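UL144 (Macacine herpesvirus 1, PDB 6NYP) is a viral protein with a cysteine-rich region of the TNF receptor superfamily, and probably binds the host inhibitory receptor BTLA, as the human cytomegalovirus UL144 protein does. Local coordinates at residues 52-64 / 67-78. Numbering follows the deposited sequence.
Sequences TQCTECQDTEVTI and CTSTQNTVCASK. With NAG (2-acetamido-2-deoxy-beta-D-glucopyranose), chain P.
Two disulfides tie the segments together. Cys-54 SG bonds to Cys-67 SG at 2.1 Å. Cys-57 SG bonds to Cys-75 SG, with the C-S-S-C torsion at -82°. A small apolar cluster is made by Ile-64: CG1 meets Ala-76 CB at 3.8 Å, and CB packs against Val-74 CG1.

Backbone bonds join the strand that starts at Val-62 to strand 74-76. Val-62 and Ala-76 form an antiparallel hydrogen-bonded pair, with Val-62 N to Ala-76 O at 2.9 Å and a return bond from Ala-76 N to Val-62 O. Ile-64 N bonds separately to Val-74 O. The aliphatic part of Lys-78 folds back over the turn, its CD 3.6 Å from Glu-61 N.

The Glu-61 carboxylate lies beside the second bridge, and its OE2 comes 3.8 Å from Cys-75 CB. The same oxygen accepts a hydrogen bond from Gln-58 N through its anti lone pair, across the type I turn from Gln-58 to Glu-61. Between the disulfides the contact is polar. With chi1 at -165° the Asn-72 amide swings away from its own backbone N and reaches Thr-55. Its OD1 takes Thr-55 N on an in-plane lone pair at 3.1 Å and also accepts from Thr-55 OG1, tilted from the plane. The in-plane bond probably helps fix the amide's orientation. Thr-73 OG1 donates to Thr-55 O at 2.8 Å, from above the carbonyl plane. Tyr-44 of strand 43-45 touches both Cys-67 and Asn-72.

The two bridges interleave in sequence. This crossed pairing, with a short closing hairpin in an elongated chain without helices, is typical of a TNF receptor cysteine-rich domain.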
# COMPACT_ATOMS: atom_id res chain seq x y z
N THR F 52 -10.98 17.15 1.46
CA THR F 52 -11.97 18.22 1.78
C THR F 52 -11.61 18.84 3.14
O THR F 52 -11.27 18.08 4.07
CB THR F 52 -13.40 17.66 1.75
OG1 THR F 52 -13.62 17.14 0.44
CG2 THR F 52 -14.45 18.69 2.09
N GLN F 53 -11.68 20.17 3.23
CA GLN F 53 -11.41 20.97 4.45
C GLN F 53 -12.40 20.56 5.55
O GLN F 53 -13.62 20.46 5.24
CB GLN F 53 -11.51 22.47 4.13
CG GLN F 53 -10.76 23.39 5.09
CD GLN F 53 -9.26 23.32 4.97
OE1 GLN F 53 -8.54 23.38 5.97
NE2 GLN F 53 -8.75 23.15 3.76
N CYS F 54 -11.90 20.31 6.77
CA CYS F 54 -12.72 19.92 7.95
C CYS F 54 -13.61 21.10 8.36
O CYS F 54 -13.06 22.20 8.63
CB CYS F 54 -11.85 19.47 9.12
SG CYS F 54 -10.93 17.94 8.80
N THR F 55 -14.93 20.90 8.37
CA THR F 55 -15.93 21.94 8.75
C THR F 55 -15.76 22.26 10.24
O THR F 55 -15.42 21.34 11.00
CB THR F 55 -17.36 21.52 8.39
OG1 THR F 55 -17.70 20.36 9.15
CG2 THR F 55 -17.54 21.25 6.91
N GLU F 56 -16.00 23.51 10.62
CA GLU F 56 -15.93 23.99 12.03
C GLU F 56 -17.36 24.10 12.60
O GLU F 56 -18.16 24.87 12.02
CB GLU F 56 -15.22 25.34 12.09
CG GLU F 56 -13.88 25.40 11.37
CD GLU F 56 -12.64 25.62 12.22
OE1 GLU F 56 -11.57 25.84 11.63
OE2 GLU F 56 -12.75 25.58 13.47
N CYS F 57 -17.66 23.39 13.68
CA CYS F 57 -18.92 23.54 14.47
C CYS F 57 -18.91 24.92 15.14
O CYS F 57 -18.00 25.17 15.96
CB CYS F 57 -19.09 22.45 15.52
SG CYS F 57 -18.99 20.75 14.93
N GLN F 58 -19.87 25.79 14.80
CA GLN F 58 -19.93 27.20 15.24
C GLN F 58 -20.22 27.28 16.75
O GLN F 58 -20.41 26.21 17.37
CB GLN F 58 -20.99 27.93 14.42
CG GLN F 58 -22.40 27.40 14.63
CD GLN F 58 -23.22 27.40 13.36
OE1 GLN F 58 -22.75 27.00 12.30
NE2 GLN F 58 -24.47 27.83 13.47
N ASP F 59 -20.25 28.50 17.30
CA ASP F 59 -20.47 28.80 18.74
C ASP F 59 -21.84 28.27 19.21
O ASP F 59 -21.92 27.87 20.39
CB ASP F 59 -20.30 30.29 19.04
CG ASP F 59 -20.96 31.23 18.05
OD1 ASP F 59 -21.67 30.73 17.14
OD2 ASP F 59 -20.74 32.45 18.17
N THR F 60 -22.86 28.25 18.33
CA THR F 60 -24.24 27.76 18.63
C THR F 60 -24.35 26.25 18.36
O THR F 60 -25.46 25.79 17.99
CB THR F 60 -25.29 28.57 17.86
OG1 THR F 60 -26.59 28.11 18.26
CG2 THR F 60 -25.17 28.46 16.36
N GLU F 61 -23.27 25.50 18.58
CA GLU F 61 -23.16 24.03 18.32
C GLU F 61 -22.07 23.44 19.22
O GLU F 61 -21.21 24.20 19.72
CB GLU F 61 -22.83 23.77 16.85
CG GLU F 61 -24.01 23.89 15.90
CD GLU F 61 -23.66 23.74 14.42
OE1 GLU F 61 -24.54 23.32 13.65
OE2 GLU F 61 -22.50 24.05 14.05
N VAL F 62 -22.11 22.11 19.43
CA VAL F 62 -21.04 21.32 20.11
C VAL F 62 -20.53 20.27 19.13
O VAL F 62 -21.35 19.77 18.33
CB VAL F 62 -21.55 20.67 21.41
CG1 VAL F 62 -20.46 19.90 22.13
CG2 VAL F 62 -22.19 21.68 22.36
N THR F 63 -19.23 19.96 19.17
CA THR F 63 -18.59 18.88 18.36
C THR F 63 -18.92 17.53 19.01
O THR F 63 -18.48 17.29 20.16
CB THR F 63 -17.08 19.08 18.23
OG1 THR F 63 -16.52 18.90 19.53
CG2 THR F 63 -16.68 20.44 17.69
N ILE F 64 -19.67 16.68 18.31
CA ILE F 64 -20.05 15.30 18.75
C ILE F 64 -18.87 14.36 18.47
O ILE F 64 -18.52 13.58 19.37
CB ILE F 64 -21.34 14.85 18.04
CG1 ILE F 64 -22.53 15.74 18.40
CG2 ILE F 64 -21.63 13.38 18.33
CD1 ILE F 64 -22.94 15.68 19.86
N CYS F 67 -12.84 15.84 13.64
CA CYS F 67 -12.43 15.51 12.25
C CYS F 67 -11.29 14.50 12.29
O CYS F 67 -10.24 14.81 12.87
CB CYS F 67 -11.99 16.74 11.46
SG CYS F 67 -12.09 16.48 9.67
N THR F 68 -11.50 13.31 11.71
CA THR F 68 -10.46 12.28 11.46
C THR F 68 -9.93 12.47 10.04
O THR F 68 -10.43 13.35 9.33
CB THR F 68 -11.01 10.86 11.67
OG1 THR F 68 -11.81 10.54 10.53
CG2 THR F 68 -11.83 10.70 12.93
N SER F 69 -8.96 11.65 9.64
CA SER F 69 -8.35 11.65 8.29
C SER F 69 -9.33 11.06 7.27
O SER F 69 -9.06 11.23 6.06
CB SER F 69 -7.04 10.91 8.30
OG SER F 69 -7.21 9.56 8.71
N THR F 70 -10.41 10.39 7.70
CA THR F 70 -11.38 9.70 6.80
C THR F 70 -12.77 10.34 6.87
O THR F 70 -13.50 10.18 5.87
CB THR F 70 -11.49 8.21 7.13
OG1 THR F 70 -12.21 8.10 8.35
CG2 THR F 70 -10.14 7.52 7.23
N GLN F 71 -13.15 10.98 7.98
CA GLN F 71 -14.53 11.50 8.19
C GLN F 71 -14.51 12.95 8.68
O GLN F 71 -13.56 13.33 9.42
CB GLN F 71 -15.34 10.59 9.13
CG GLN F 71 -14.51 9.78 10.11
CD GLN F 71 -15.29 8.67 10.78
OE1 GLN F 71 -16.32 8.21 10.29
NE2 GLN F 71 -14.79 8.23 11.93
N ASN F 72 -15.52 13.73 8.27
CA ASN F 72 -15.74 15.16 8.62
C ASN F 72 -16.12 15.25 10.11
O ASN F 72 -16.48 14.20 10.69
CB ASN F 72 -16.82 15.78 7.74
CG ASN F 72 -16.85 17.30 7.78
OD1 ASN F 72 -15.94 17.93 8.32
ND2 ASN F 72 -17.89 17.88 7.22
N THR F 73 -16.05 16.45 10.70
CA THR F 73 -16.58 16.75 12.06
C THR F 73 -18.09 16.48 12.08
O THR F 73 -18.72 16.61 11.02
CB THR F 73 -16.31 18.20 12.51
OG1 THR F 73 -16.96 19.08 11.58
CG2 THR F 73 -14.84 18.57 12.58
N VAL F 74 -18.63 16.10 13.24
CA VAL F 74 -20.09 15.96 13.47
C VAL F 74 -20.49 17.04 14.47
O VAL F 74 -19.83 17.13 15.53
CB VAL F 74 -20.48 14.55 13.97
CG1 VAL F 74 -21.99 14.40 14.10
CG2 VAL F 74 -19.90 13.46 13.08
N CYS F 75 -21.51 17.85 14.13
CA CYS F 75 -22.04 18.96 14.96
C CYS F 75 -23.50 18.68 15.34
O CYS F 75 -24.21 18.05 14.53
CB CYS F 75 -21.95 20.29 14.22
SG CYS F 75 -20.35 20.57 13.42
N ALA F 76 -23.90 19.12 16.53
CA ALA F 76 -25.30 19.15 17.01
C ALA F 76 -25.51 20.40 17.87
O ALA F 76 -24.52 20.93 18.42
CB ALA F 76 -25.62 17.89 17.77
N SER F 77 -26.77 20.86 17.98
CA SER F 77 -27.20 21.99 18.84
C SER F 77 -27.08 21.60 20.32
O SER F 77 -27.30 20.41 20.63
CB SER F 77 -28.61 22.41 18.49
OG SER F 77 -28.78 22.51 17.09
N LYS F 78 -26.76 22.56 21.19
CA LYS F 78 -26.66 22.37 22.67
C LYS F 78 -28.05 22.53 23.30
O LYS F 78 -28.69 21.57 23.71
CB LYS F 78 -25.66 23.35 23.29
CG LYS F 78 -25.86 24.82 22.93
CD LYS F 78 -24.97 25.30 21.80
CE LYS F 78 -23.69 25.97 22.27
NZ LYS F 78 -22.93 25.13 23.22
C1 NAG P . -11.80 17.73 19.80
C2 NAG P . -12.47 17.30 21.11
C3 NAG P . -12.51 18.52 22.02
C4 NAG P . -11.08 19.04 22.26
C5 NAG P . -10.37 19.31 20.92
C6 NAG P . -8.90 19.68 21.14
C7 NAG P . -14.10 15.44 20.83
C8 NAG P . -15.55 15.05 20.76
N2 NAG P . -13.82 16.75 20.94
O3 NAG P . -13.15 18.19 23.26
O4 NAG P . -11.13 20.22 23.09
O5 NAG P . -10.45 18.15 20.08
O6 NAG P . -8.30 20.07 19.90
O7 NAG P . -13.23 14.58 20.79